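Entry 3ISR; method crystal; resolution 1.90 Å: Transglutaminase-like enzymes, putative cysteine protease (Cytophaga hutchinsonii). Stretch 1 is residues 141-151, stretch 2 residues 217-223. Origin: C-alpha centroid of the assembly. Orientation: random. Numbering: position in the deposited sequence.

Stretch 1 141-151: NVYSKVLAITD
Stretch 2 (217-223) CFEAYIG

Helix residues 142-151, the start of a longer helix, pack antiparallel on 217-222, the last part of a strand, with axes 9.4 Å apart at closest approach and N-to-C directions 165° apart. No hydrogen bond crosses between them; the contact is apolar packing that buries 293 Å² in all. Register pairs Tyr 143 with Ile 222 (CA to CA 6.6 Å), Val 146 with Ala 220 (CA to CA 7.5 Å) and Thr 150 with Phe 218 (CA to CA 9.7 Å), so the CA spacing widens from the Tyr 143 end to the Thr 150 end. Asn 141, phi/psi -126/143, is the N-cap; from its O the helix runs in regular i to i+4 bonds, beginning with Lys 145 N to Asn 141 O at 2.9 Å, and helical phi/psi stays near -62/-43. Val 142 (t) points toward the strand and sets CG1 3.9 Å from CG1 of Ile 222. Tyr 143 (t, chi2 81°) leaves sideways, yet its CA lies 4.0 Å and its CD1 4.2 Å from CD1 of Ile 222, which meets the ring obliquely. Val 146 (t) touches three strand residues, the most of any residue in the helix: CG2 lies 4.0 Å from both Ala 220 CB and Ile 222 CD1, while CG1 approaches the Phe 218 ring edge at CE1, 3.8 Å. The small Ala 220 lies between the bulkier Phe 218 and Ile 222 in the strand's row. Thr 150 (m) donates OG1 to Val 146 O at 2.9 Å; its hydroxyl thus satisfied within the helix, OG1 can sit at the Phe 218 ring edge, 3.4 Å from CZ. The strand is extended, with phi/psi of -144/164 at Phe 218 and -132/120 at Ile 222. Its alternation turns Phe 218 (p, chi2 98°), Ala 220 and Ile 222 (m, chi2 t) toward the helix, Glu 219 and Tyr 221 away. Gly 223 ends the stretch at phi/psi 58/35, a positive phi that favours glycine.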

# COMPACT_ATOMS: atom_id res chain seq x y z
N ASN B 141 25.26 -21.02 -1.05
CA ASN B 141 25.73 -20.81 0.32
C ASN B 141 25.27 -19.47 0.91
O ASN B 141 25.21 -18.46 0.21
CB ASN B 141 27.25 -21.02 0.46
CG ASN B 141 28.08 -19.79 0.08
OD1 ASN B 141 28.63 -19.73 -1.01
ND2 ASN B 141 28.20 -18.84 1.00
N VAL B 142 24.96 -19.51 2.20
CA VAL B 142 24.36 -18.39 2.91
C VAL B 142 25.11 -17.08 2.73
O VAL B 142 24.50 -16.05 2.43
CB VAL B 142 24.16 -18.72 4.41
CG1 VAL B 142 23.52 -17.55 5.13
CG2 VAL B 142 23.29 -19.98 4.58
N TYR B 143 26.43 -17.09 2.91
CA TYR B 143 27.19 -15.86 2.77
C TYR B 143 27.01 -15.30 1.36
O TYR B 143 26.71 -14.11 1.19
CB TYR B 143 28.68 -16.05 3.06
CG TYR B 143 29.47 -14.78 2.78
CD1 TYR B 143 29.50 -13.74 3.72
CD2 TYR B 143 30.13 -14.60 1.57
CE1 TYR B 143 30.18 -12.56 3.45
CE2 TYR B 143 30.81 -13.43 1.29
CZ TYR B 143 30.84 -12.42 2.23
OH TYR B 143 31.53 -11.27 1.95
N SER B 144 27.19 -16.15 0.36
CA SER B 144 27.03 -15.71 -1.03
C SER B 144 25.62 -15.20 -1.30
O SER B 144 25.43 -14.24 -2.07
CB SER B 144 27.41 -16.83 -1.99
OG SER B 144 28.80 -17.05 -1.91
N LYS B 145 24.63 -15.81 -0.67
CA LYS B 145 23.29 -15.33 -0.80
C LYS B 145 23.12 -13.90 -0.27
O LYS B 145 22.54 -13.05 -0.95
CB LYS B 145 22.34 -16.27 -0.07
CG LYS B 145 20.94 -16.16 -0.57
CD LYS B 145 20.46 -17.52 -1.01
CE LYS B 145 19.96 -18.32 0.14
NZ LYS B 145 19.80 -19.72 -0.33
N VAL B 146 23.65 -13.61 0.92
CA VAL B 146 23.53 -12.25 1.48
C VAL B 146 24.33 -11.24 0.67
O VAL B 146 23.91 -10.09 0.46
CB VAL B 146 23.92 -12.19 2.97
CG1 VAL B 146 23.67 -10.77 3.54
CG2 VAL B 146 23.10 -13.20 3.78
N LEU B 147 25.49 -11.66 0.19
CA LEU B 147 26.29 -10.78 -0.61
C LEU B 147 25.58 -10.46 -1.93
O LEU B 147 25.61 -9.31 -2.38
CB LEU B 147 27.67 -11.40 -0.86
CG LEU B 147 28.65 -10.47 -1.56
CD1 LEU B 147 28.96 -9.25 -0.69
CD2 LEU B 147 29.94 -11.24 -1.94
N ALA B 148 24.91 -11.46 -2.52
CA ALA B 148 24.14 -11.22 -3.74
C ALA B 148 22.97 -10.26 -3.50
O ALA B 148 22.62 -9.46 -4.39
CB ALA B 148 23.63 -12.52 -4.32
N ILE B 149 22.36 -10.37 -2.32
CA ILE B 149 21.29 -9.46 -1.94
C ILE B 149 21.84 -8.04 -1.90
O ILE B 149 21.25 -7.11 -2.48
CB ILE B 149 20.67 -9.85 -0.56
CG1 ILE B 149 19.78 -11.07 -0.73
CG2 ILE B 149 19.85 -8.65 0.06
CD1 ILE B 149 19.35 -11.72 0.58
N THR B 150 23.00 -7.90 -1.26
CA THR B 150 23.64 -6.61 -1.03
C THR B 150 24.04 -5.99 -2.36
O THR B 150 23.84 -4.79 -2.59
CB THR B 150 24.86 -6.80 -0.10
OG1 THR B 150 24.40 -7.34 1.16
CG2 THR B 150 25.56 -5.49 0.17
N ASP B 151 24.58 -6.82 -3.25
CA ASP B 151 24.98 -6.34 -4.57
C ASP B 151 23.76 -5.99 -5.43
O ASP B 151 23.76 -4.97 -6.13
CB ASP B 151 25.91 -7.35 -5.27
CG ASP B 151 27.30 -7.44 -4.61
OD1 ASP B 151 27.67 -6.54 -3.80
OD2 ASP B 151 28.04 -8.42 -4.91
N CYS B 217 23.31 0.34 8.29
CA CYS B 217 23.43 -0.82 7.43
C CYS B 217 22.86 -2.03 8.15
O CYS B 217 21.96 -1.90 8.99
CB CYS B 217 24.87 -1.02 6.96
SG CYS B 217 26.06 -1.02 8.28
N PHE B 218 23.30 -3.22 7.79
CA PHE B 218 22.70 -4.40 8.41
C PHE B 218 23.71 -5.51 8.66
O PHE B 218 24.82 -5.49 8.10
CB PHE B 218 21.48 -4.89 7.60
CG PHE B 218 21.82 -5.60 6.31
CD1 PHE B 218 21.83 -7.00 6.26
CD2 PHE B 218 22.04 -4.89 5.14
CE1 PHE B 218 22.13 -7.66 5.05
CE2 PHE B 218 22.34 -5.53 3.96
CZ PHE B 218 22.36 -6.91 3.90
N GLU B 219 23.33 -6.46 9.51
CA GLU B 219 24.16 -7.61 9.80
C GLU B 219 23.31 -8.85 9.64
O GLU B 219 22.13 -8.82 9.95
CB GLU B 219 24.73 -7.53 11.22
CG GLU B 219 25.68 -6.33 11.45
CD GLU B 219 26.08 -6.19 12.92
OE1 GLU B 219 25.17 -6.21 13.78
OE2 GLU B 219 27.28 -6.04 13.22
N ALA B 220 23.90 -9.89 9.07
CA ALA B 220 23.21 -11.17 8.92
C ALA B 220 23.92 -12.18 9.79
O ALA B 220 25.15 -12.16 9.90
CB ALA B 220 23.22 -11.62 7.46
N TYR B 221 23.16 -13.12 10.35
CA TYR B 221 23.77 -14.11 11.22
C TYR B 221 24.11 -15.33 10.40
O TYR B 221 23.22 -16.06 9.97
CB TYR B 221 22.82 -14.48 12.36
CG TYR B 221 23.45 -15.28 13.46
CD1 TYR B 221 24.21 -14.66 14.46
CD2 TYR B 221 23.25 -16.66 13.54
CE1 TYR B 221 24.78 -15.40 15.51
CE2 TYR B 221 23.80 -17.41 14.60
CZ TYR B 221 24.56 -16.76 15.58
OH TYR B 221 25.11 -17.48 16.62
N ILE B 222 25.41 -15.52 10.18
CA ILE B 222 25.91 -16.53 9.26
C ILE B 222 27.00 -17.32 9.94
O ILE B 222 28.02 -16.75 10.37
CB ILE B 222 26.53 -15.90 7.97
CG1 ILE B 222 25.54 -14.95 7.28
CG2 ILE B 222 26.98 -17.02 7.02
CD1 ILE B 222 26.18 -14.08 6.20
N GLY B 223 26.79 -18.62 10.06
CA GLY B 223 27.78 -19.51 10.67
C GLY B 223 28.12 -19.11 12.09
O GLY B 223 29.26 -19.25 12.52